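PDB 5M6G: beta-glucosidase from Saccharopolyspora erythraea D, which probably hydrolyses terminal, non-reducing beta-D-glucosyl residues and releases beta-D-glucose, as a two-domain member of glycosyl hydrolase family 3. Local coordinates for residues A[305-317]-A[330-344]. Residues are numbered along the deposited sequence; the frame is centred on the assembly and turned at random.
Sequences GLVVSDYDAIDKL and ASVNAGIDMFMMSSR. With MG (magnesium ion), chain B; SOR (sorbitol), chain L.
Met340 lies against the turn that follows strand 306-308, and its side chain can be traced atom by atom. CB rests on the carbonyl oxygen of Ser309, and CG, anti to the backbone N (chi1 -177°), runs beside CA and CD2 of Tyr311. Met340 SD meets the Tyr311 ring at its edge, 5.2 Å from the centroid, a Met-aromatic contact; a bend at chi3 (-61°) then returns Met340 CE to Ser309 O at 3.5 Å. The backbone of Met340 is gripped as well: its N donates to Ser309 OG (2.9 Å), and its O accepts from Asp312 N. Ser309 OG in turn donates to Asp310 O. Asp310 OD1 accepts a hydrogen bond from sorbitol O3 (2.5 Å), so the turn carries part of the ligand pocket.

Farther on, the Asp312 carboxylate divides its oxygens: OD2 takes the hydroxyl of Ser342 OG (2.5 Å) through its syn lone pair, while OD1 accepts from Ser342 N and, in a weak bond that is also a salt bridge, from Arg344 NH1. Arg344 NH2, also paired with Asp322, bridges to Asp315 OD2 (2.8 Å) at the guanidinium edge, the carboxylate and guanidinium planes 83° apart. Replacing Asp312 by alanine would probably leave Ser342 N and OG without this acceptor and Arg344 NH1 without its carboxylate mate. Asp315 O binds magnesium, in a site completed by Asp318, Gln320, Asp322, Glu327 and water.

Val308 bridges Met338 in parallel, consistent with closure of the TIM-type barrel: strand 306-308 pairs on with strand 273-276, strand 339-341 with strand 68-71, and helix 363-379 packs against Leu306 and Asp337.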
# COMPACT_ATOMS: atom_id res chain seq x y z
N GLY A 305 -4.59 5.09 19.51
CA GLY A 305 -5.43 4.41 18.55
C GLY A 305 -5.35 2.91 18.65
O GLY A 305 -4.94 2.34 19.66
N LEU A 306 -5.73 2.25 17.55
CA LEU A 306 -5.89 0.81 17.51
C LEU A 306 -4.63 0.18 16.93
O LEU A 306 -4.30 0.41 15.77
CB LEU A 306 -7.11 0.46 16.65
CG LEU A 306 -7.77 -0.91 16.62
CD1 LEU A 306 -9.09 -0.79 15.85
CD2 LEU A 306 -6.87 -1.96 15.98
N VAL A 307 -3.94 -0.64 17.73
CA VAL A 307 -2.77 -1.37 17.24
C VAL A 307 -3.22 -2.74 16.74
O VAL A 307 -3.75 -3.55 17.51
CB VAL A 307 -1.70 -1.51 18.34
CG1 VAL A 307 -0.50 -2.29 17.80
CG2 VAL A 307 -1.29 -0.14 18.83
N VAL A 308 -3.00 -3.01 15.46
CA VAL A 308 -3.44 -4.26 14.85
C VAL A 308 -2.21 -5.06 14.43
O VAL A 308 -1.19 -4.50 14.01
CB VAL A 308 -4.39 -3.99 13.66
CG1 VAL A 308 -3.68 -3.22 12.55
CG2 VAL A 308 -5.00 -5.29 13.14
N SER A 309 -2.31 -6.39 14.56
CA SER A 309 -1.25 -7.27 14.08
C SER A 309 -1.27 -7.37 12.56
O SER A 309 -2.24 -7.00 11.90
CB SER A 309 -1.39 -8.67 14.69
OG SER A 309 -2.28 -9.48 13.93
N ASP A 310 -0.17 -7.88 12.00
CA ASP A 310 -0.18 -8.31 10.61
C ASP A 310 -0.82 -9.70 10.53
O ASP A 310 -1.17 -10.32 11.54
CB ASP A 310 1.23 -8.29 10.00
CG ASP A 310 1.22 -8.04 8.48
OD1 ASP A 310 0.22 -8.41 7.80
OD2 ASP A 310 2.21 -7.48 7.97
N TYR A 311 -0.95 -10.19 9.30
CA TYR A 311 -1.80 -11.33 8.97
C TYR A 311 -1.16 -12.63 9.45
O TYR A 311 -0.08 -12.99 8.98
CB TYR A 311 -2.01 -11.33 7.46
CG TYR A 311 -3.01 -12.30 6.88
CD1 TYR A 311 -2.60 -13.55 6.40
CD2 TYR A 311 -4.35 -11.94 6.71
CE1 TYR A 311 -3.52 -14.43 5.81
CE2 TYR A 311 -5.26 -12.81 6.12
CZ TYR A 311 -4.85 -14.04 5.68
OH TYR A 311 -5.76 -14.89 5.09
N ASP A 312 -1.83 -13.33 10.37
CA ASP A 312 -1.28 -14.53 11.02
C ASP A 312 0.13 -14.26 11.54
O ASP A 312 1.00 -15.13 11.50
CB ASP A 312 -1.29 -15.74 10.09
CG ASP A 312 -2.69 -16.25 9.78
OD1 ASP A 312 -3.62 -15.96 10.56
OD2 ASP A 312 -2.87 -16.93 8.75
N ALA A 313 0.35 -13.05 12.06
CA ALA A 313 1.69 -12.67 12.50
C ALA A 313 2.10 -13.35 13.80
O ALA A 313 3.29 -13.63 14.00
CB ALA A 313 1.78 -11.16 12.66
N ILE A 314 1.15 -13.58 14.71
CA ILE A 314 1.52 -14.23 15.97
C ILE A 314 1.94 -15.67 15.71
O ILE A 314 2.76 -16.22 16.46
CB ILE A 314 0.38 -14.16 17.01
CG1 ILE A 314 -0.84 -14.97 16.56
CG2 ILE A 314 -0.01 -12.72 17.29
CD1 ILE A 314 -1.87 -15.14 17.64
N ASP A 315 1.40 -16.29 14.67
CA ASP A 315 1.80 -17.65 14.29
C ASP A 315 3.30 -17.75 14.05
O ASP A 315 3.89 -18.81 14.28
CB ASP A 315 1.08 -18.08 13.01
CG ASP A 315 -0.41 -17.89 13.07
OD1 ASP A 315 -0.88 -16.98 13.80
OD2 ASP A 315 -1.11 -18.64 12.37
N LYS A 316 3.91 -16.69 13.56
CA LYS A 316 5.29 -16.74 13.11
C LYS A 316 6.29 -16.45 14.22
O LYS A 316 7.50 -16.47 13.97
CB LYS A 316 5.49 -15.76 11.94
CG LYS A 316 4.47 -15.94 10.81
CD LYS A 316 4.59 -14.87 9.75
CE LYS A 316 3.37 -14.87 8.83
NZ LYS A 316 3.20 -16.12 8.03
N LEU A 317 5.81 -16.20 15.44
CA LEU A 317 6.72 -15.85 16.53
C LEU A 317 7.72 -16.96 16.83
O LEU A 317 8.91 -16.69 17.05
CB LEU A 317 5.92 -15.51 17.79
CG LEU A 317 5.19 -14.17 17.77
CD1 LEU A 317 4.41 -13.98 19.04
CD2 LEU A 317 6.21 -13.06 17.60
N ALA A 330 2.33 -13.81 24.40
CA ALA A 330 3.43 -12.88 24.14
C ALA A 330 2.96 -11.67 23.35
O ALA A 330 3.40 -10.54 23.62
CB ALA A 330 4.56 -13.59 23.39
N SER A 331 2.07 -11.88 22.38
CA SER A 331 1.70 -10.78 21.50
C SER A 331 0.66 -9.87 22.15
O SER A 331 0.74 -8.64 22.02
CB SER A 331 1.19 -11.33 20.18
OG SER A 331 1.23 -10.31 19.19
N VAL A 332 -0.33 -10.44 22.83
CA VAL A 332 -1.26 -9.60 23.57
C VAL A 332 -0.51 -8.77 24.62
O VAL A 332 -0.77 -7.57 24.78
CB VAL A 332 -2.38 -10.45 24.21
CG1 VAL A 332 -3.29 -9.58 25.06
CG2 VAL A 332 -3.21 -11.16 23.12
N ASN A 333 0.41 -9.40 25.36
CA ASN A 333 1.12 -8.64 26.39
C ASN A 333 2.10 -7.65 25.80
O ASN A 333 2.49 -6.69 26.48
CB ASN A 333 1.83 -9.58 27.38
CG ASN A 333 0.87 -10.21 28.38
OD1 ASN A 333 -0.18 -9.64 28.68
ND2 ASN A 333 1.21 -11.39 28.89
N ALA A 334 2.51 -7.83 24.54
CA ALA A 334 3.32 -6.81 23.90
C ALA A 334 2.55 -5.51 23.70
O ALA A 334 3.18 -4.46 23.48
CB ALA A 334 3.87 -7.31 22.56
N GLY A 335 1.22 -5.53 23.77
CA GLY A 335 0.43 -4.33 23.61
C GLY A 335 -0.43 -4.26 22.36
O GLY A 335 -1.07 -3.23 22.13
N ILE A 336 -0.46 -5.32 21.54
CA ILE A 336 -1.31 -5.31 20.34
C ILE A 336 -2.78 -5.45 20.74
O ILE A 336 -3.13 -6.22 21.65
CB ILE A 336 -0.86 -6.43 19.38
CG1 ILE A 336 0.55 -6.15 18.88
CG2 ILE A 336 -1.83 -6.57 18.18
CD1 ILE A 336 1.09 -7.19 17.92
N ASP A 337 -3.65 -4.70 20.07
CA ASP A 337 -5.06 -4.63 20.44
C ASP A 337 -5.95 -5.57 19.64
O ASP A 337 -6.91 -6.12 20.20
CB ASP A 337 -5.58 -3.20 20.25
CG ASP A 337 -4.77 -2.19 21.02
OD1 ASP A 337 -4.56 -2.40 22.24
OD2 ASP A 337 -4.32 -1.20 20.41
N MET A 338 -5.69 -5.74 18.35
CA MET A 338 -6.54 -6.54 17.48
C MET A 338 -5.67 -7.48 16.67
O MET A 338 -4.57 -7.11 16.24
CB MET A 338 -7.37 -5.65 16.54
CG MET A 338 -8.23 -6.43 15.55
SD MET A 338 -9.39 -5.37 14.67
CE MET A 338 -10.69 -5.20 15.90
N PHE A 339 -6.14 -8.70 16.47
CA PHE A 339 -5.32 -9.75 15.89
C PHE A 339 -5.91 -10.22 14.57
O PHE A 339 -7.04 -10.72 14.53
CB PHE A 339 -5.12 -10.88 16.90
CG PHE A 339 -4.31 -10.43 18.06
CD1 PHE A 339 -4.90 -9.71 19.09
CD2 PHE A 339 -2.93 -10.60 18.06
CE1 PHE A 339 -4.13 -9.24 20.14
CE2 PHE A 339 -2.17 -10.14 19.10
CZ PHE A 339 -2.76 -9.46 20.13
N MET A 340 -5.15 -10.00 13.51
CA MET A 340 -5.57 -10.30 12.15
C MET A 340 -5.22 -11.75 11.84
O MET A 340 -4.05 -12.14 11.92
CB MET A 340 -4.87 -9.36 11.17
CG MET A 340 -5.29 -9.53 9.71
SD MET A 340 -4.18 -8.59 8.63
CE MET A 340 -4.45 -6.93 9.22
N MET A 341 -6.23 -12.56 11.52
CA MET A 341 -6.02 -13.99 11.35
C MET A 341 -6.80 -14.51 10.15
O MET A 341 -7.89 -14.01 9.84
CB MET A 341 -6.40 -14.75 12.63
CG MET A 341 -7.87 -14.63 13.02
SD MET A 341 -8.09 -15.24 14.72
CE MET A 341 -7.32 -13.91 15.67
N SER A 342 -6.23 -15.52 9.49
CA SER A 342 -6.84 -16.13 8.31
C SER A 342 -7.95 -17.11 8.66
O SER A 342 -8.76 -17.45 7.80
CB SER A 342 -5.79 -16.85 7.47
OG SER A 342 -5.16 -17.90 8.20
N SER A 343 -7.97 -17.59 9.91
CA SER A 343 -8.92 -18.57 10.40
C SER A 343 -8.61 -18.80 11.87
O SER A 343 -7.76 -18.10 12.44
CB SER A 343 -8.81 -19.89 9.63
OG SER A 343 -7.51 -20.45 9.82
N ARG A 344 -9.29 -19.77 12.49
CA ARG A 344 -9.03 -20.19 13.87
C ARG A 344 -9.45 -19.14 14.90
O ARG A 344 -8.88 -19.06 15.99
CB ARG A 344 -7.55 -20.57 14.07
CG ARG A 344 -7.13 -21.85 13.38
CD ARG A 344 -5.68 -21.75 12.93
NE ARG A 344 -5.50 -20.65 11.98
CZ ARG A 344 -4.42 -19.88 11.94
NH1 ARG A 344 -4.34 -18.89 11.06
NH2 ARG A 344 -3.42 -20.10 12.78
MG MG B . 3.73 -20.59 15.72
C1 SOR L . 0.30 -5.85 5.00
C2 SOR L . -1.10 -6.19 4.51
C3 SOR L . -1.34 -7.68 4.70
C4 SOR L . -2.56 -8.14 3.92
C5 SOR L . -2.54 -9.64 3.61
C6 SOR L . -3.59 -9.92 2.54
O1 SOR L . 0.77 -4.67 4.38
O2 SOR L . -2.05 -5.44 5.24
O3 SOR L . -1.53 -7.92 6.07
O4 SOR L . -3.74 -7.83 4.64
O5 SOR L . -1.26 -10.08 3.17
O6 SOR L . -3.36 -11.17 1.93
O HOH W 1 3.26 -22.76 16.15